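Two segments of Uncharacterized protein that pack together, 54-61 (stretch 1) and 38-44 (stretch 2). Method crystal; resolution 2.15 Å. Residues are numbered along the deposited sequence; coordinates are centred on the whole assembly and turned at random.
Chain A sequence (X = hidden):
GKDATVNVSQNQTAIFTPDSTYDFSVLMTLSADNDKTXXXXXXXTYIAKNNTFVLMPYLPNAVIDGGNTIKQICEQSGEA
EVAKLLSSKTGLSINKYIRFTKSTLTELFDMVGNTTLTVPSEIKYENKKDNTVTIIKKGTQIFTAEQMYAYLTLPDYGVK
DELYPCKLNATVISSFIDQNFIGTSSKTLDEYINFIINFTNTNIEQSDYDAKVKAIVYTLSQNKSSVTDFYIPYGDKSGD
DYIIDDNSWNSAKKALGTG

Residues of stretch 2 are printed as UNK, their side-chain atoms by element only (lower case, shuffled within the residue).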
# COMPACT_ATOMS: atom_id res chain seq x y z
N VAL A 54 -7.42 0.43 2.93
CA VAL A 54 -7.58 -0.64 1.93
C VAL A 54 -6.32 -0.70 1.06
O VAL A 54 -5.95 0.30 0.43
CB VAL A 54 -8.86 -0.48 1.07
CG1 VAL A 54 -9.04 -1.65 0.10
CG2 VAL A 54 -10.09 -0.32 1.95
N LEU A 55 -5.67 -1.86 1.02
CA LEU A 55 -4.48 -2.02 0.19
C LEU A 55 -4.84 -2.75 -1.08
O LEU A 55 -5.62 -3.69 -1.03
CB LEU A 55 -3.35 -2.76 0.92
CG LEU A 55 -2.89 -2.22 2.28
CD1 LEU A 55 -2.31 -3.34 3.13
CD2 LEU A 55 -1.87 -1.11 2.12
N MSE A 56 -4.27 -2.34 -2.22
CA MSE A 56 -4.47 -2.99 -3.52
C MSE A 56 -3.15 -3.16 -4.20
O MSE A 56 -2.65 -2.19 -4.77
CB MSE A 56 -5.44 -2.22 -4.44
CG MSE A 56 -6.84 -2.58 -4.15
SE MSE A 56 -8.08 -1.72 -5.29
CE MSE A 56 -7.76 -2.55 -6.89
N PRO A 57 -2.57 -4.38 -4.20
CA PRO A 57 -1.30 -4.57 -4.89
C PRO A 57 -1.52 -4.94 -6.36
O PRO A 57 -2.59 -5.39 -6.75
CB PRO A 57 -0.66 -5.72 -4.09
CG PRO A 57 -1.83 -6.54 -3.64
CD PRO A 57 -3.05 -5.65 -3.60
N TYR A 58 -0.51 -4.71 -7.18
CA TYR A 58 -0.53 -4.95 -8.62
C TYR A 58 0.79 -5.54 -9.03
O TYR A 58 1.82 -5.06 -8.56
CB TYR A 58 -0.74 -3.62 -9.38
CG TYR A 58 -2.09 -2.98 -9.15
CD1 TYR A 58 -2.29 -2.10 -8.10
CD2 TYR A 58 -3.15 -3.21 -10.03
CE1 TYR A 58 -3.54 -1.53 -7.86
CE2 TYR A 58 -4.39 -2.61 -9.83
CZ TYR A 58 -4.59 -1.79 -8.73
OH TYR A 58 -5.78 -1.14 -8.58
N LEU A 59 0.79 -6.53 -9.96
CA LEU A 59 2.03 -7.13 -10.46
C LEU A 59 2.74 -6.13 -11.34
O LEU A 59 2.06 -5.32 -11.96
CB LEU A 59 1.75 -8.43 -11.25
CG LEU A 59 1.45 -9.71 -10.46
CD1 LEU A 59 0.99 -10.81 -11.42
CD2 LEU A 59 2.67 -10.19 -9.66
N PRO A 60 4.09 -6.11 -11.40
CA PRO A 60 4.77 -5.14 -12.27
C PRO A 60 4.40 -5.28 -13.75
O PRO A 60 4.38 -4.28 -14.49
CB PRO A 60 6.25 -5.44 -12.05
CG PRO A 60 6.30 -6.80 -11.51
CD PRO A 60 5.07 -6.98 -10.70
N ASN A 61 4.08 -6.52 -14.18
CA ASN A 61 3.72 -6.81 -15.56
C ASN A 61 2.20 -6.73 -15.74
O ASN A 61 1.67 -7.22 -16.74
CB ASN A 61 4.27 -8.18 -16.00
CG ASN A 61 3.77 -9.35 -15.18
OD1 ASN A 61 3.43 -9.24 -13.98
ND2 ASN A 61 3.76 -10.51 -15.79
N UNK A 38 10.65 0.92 -10.27
CA UNK A 38 9.99 0.10 -9.23
C UNK A 38 9.50 -1.26 -9.74
O UNK A 38 9.04 -1.39 -10.89
c UNK A 38 9.22 2.35 -9.12
c UNK A 38 8.82 0.98 -8.79
c UNK A 38 10.00 2.24 -10.39
N UNK A 39 9.62 -2.29 -8.88
CA UNK A 39 9.17 -3.66 -9.13
C UNK A 39 7.85 -3.96 -8.43
O UNK A 39 7.18 -4.92 -8.81
c UNK A 39 11.20 -5.09 -9.72
c UNK A 39 10.21 -4.69 -8.66
o UNK A 39 10.76 -5.56 -10.81
o UNK A 39 12.43 -4.96 -9.48
N UNK A 40 7.51 -3.21 -7.37
CA UNK A 40 6.27 -3.46 -6.61
C UNK A 40 5.40 -2.24 -6.59
O UNK A 40 5.89 -1.12 -6.61
c UNK A 40 6.99 -5.43 -5.27
c UNK A 40 6.56 -3.98 -5.20
n UNK A 40 7.41 -8.34 -4.84
c UNK A 40 7.36 -6.01 -3.94
c UNK A 40 8.16 -7.28 -4.11
N UNK A 41 4.09 -2.47 -6.66
CA UNK A 41 3.08 -1.42 -6.77
C UNK A 41 1.90 -1.75 -5.89
O UNK A 41 1.43 -2.88 -5.90
c UNK A 41 5.93 -0.21 -10.83
c UNK A 41 5.64 -1.54 -10.57
c UNK A 41 3.76 -0.88 -9.18
c UNK A 41 4.08 0.45 -9.44
c UNK A 41 2.63 -1.24 -8.24
c UNK A 41 5.15 0.79 -10.26
c UNK A 41 4.55 -1.87 -9.77
o UNK A 41 7.00 0.11 -11.62
N UNK A 42 1.51 -0.80 -5.03
CA UNK A 42 0.42 -0.97 -4.08
C UNK A 42 -0.21 0.37 -3.78
O UNK A 42 0.51 1.32 -3.50
c UNK A 42 0.74 -4.43 -0.75
c UNK A 42 0.93 -1.63 -2.78
se UNK A 42 0.49 -2.70 -0.09
c UNK A 42 -0.17 -1.91 -1.73
N UNK A 43 -1.54 0.44 -3.86
CA UNK A 43 -2.27 1.64 -3.44
C UNK A 43 -2.73 1.41 -1.99
O UNK A 43 -2.87 0.27 -1.55
c UNK A 43 -2.99 2.43 -5.78
c UNK A 43 -3.44 1.98 -4.37
o UNK A 43 -4.32 0.87 -4.44
N UNK A 44 -2.88 2.50 -1.24
CA UNK A 44 -3.39 2.50 0.12
C UNK A 44 -4.46 3.55 0.14
O UNK A 44 -4.19 4.72 -0.15
c UNK A 44 -2.32 2.64 1.25
c UNK A 44 -2.96 2.51 2.65
c UNK A 44 -1.40 3.87 1.09
c UNK A 44 -1.99 2.31 3.80
O HOH W 1 3.66 -5.52 -6.77
O HOH W 2 -6.07 0.71 -6.67
O HOH W 3 -6.17 1.09 -2.19

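Position 38 carries three side-chain carbons that close a ring onto its own backbone N and touch nothing on stretch 1. This is Pro38, whose fixed phi suits the loop before the strand.

At position 39 there are two carbons, the second bearing two oxygens, and none of them touches stretch 1; the backbone O lies 3.4 Å from CG of Pro60. A carboxylate on a short stem makes this Asp39. Its CA-to-CB bond points away from stretch 1, and its carboxylate is bonded elsewhere in the structure.

Position 40 has four carbons in a row ending in nitrogen, with no side-chain atom touching stretch 1: Lys40. Its CA-to-CB bond too points away; a long charged chain can be accommodated where it need not pack.

Position 41 shows one carbon and then a six-carbon ring bearing one oxygen. A ring carbon lies 4.2 Å from CB of Pro60, and CB of position 41 sits 4.3 Å from CB of Tyr58. This is Tyr41: a large, mostly apolar ring suits a place beside a proline, while its OH gives a weak hydrogen bond to O of Pro38 (2.6 Å).

At position 42 an unbranched chain runs through two carbons, a selenium and a last carbon. The selenium is 3.6 Å from CD2 of Leu55 and the last carbon 3.8 Å from CB of Pro57. It is selenomethionine, Met42, one slender apolar chain reaching both residues.

Position 43 has one carbon carrying an oxygen and a second carbon; the oxygen approaches CB of Met56 to 3.3 Å. This is Thr43. A short polar side chain fits here, for OG1 binds two waters, one also held by OH of Tyr58, the other donating to O of Val54.

Position 44 has four carbons, forked at the first, one arm two carbons long and ending 3.8 Å from CD2 of Leu55: Ile44. Its branched CB suits an extended strand.

The two strands run antiparallel. Met56 and Thr43 form a hydrogen-bonded pair, N of Met56 to O of Thr43 and N of Thr43 to O of Met56, both 3.0 Å. N of Tyr58 also donates to O of Tyr41 (3.0 Å), but a water links N of Tyr41 to O of Tyr58. Pro57 lacks an amide hydrogen, yet its non-hydrogen-bonded pairing with Met42 requires none. Alternation sorts the side chains: Leu55, Pro57, Met42 and Ile44 build an apolar face, while Met56, Tyr58, Tyr41 and Thr43 share the other, where water joins polar groups.

Stretch 2 38-44: PDKYMTI
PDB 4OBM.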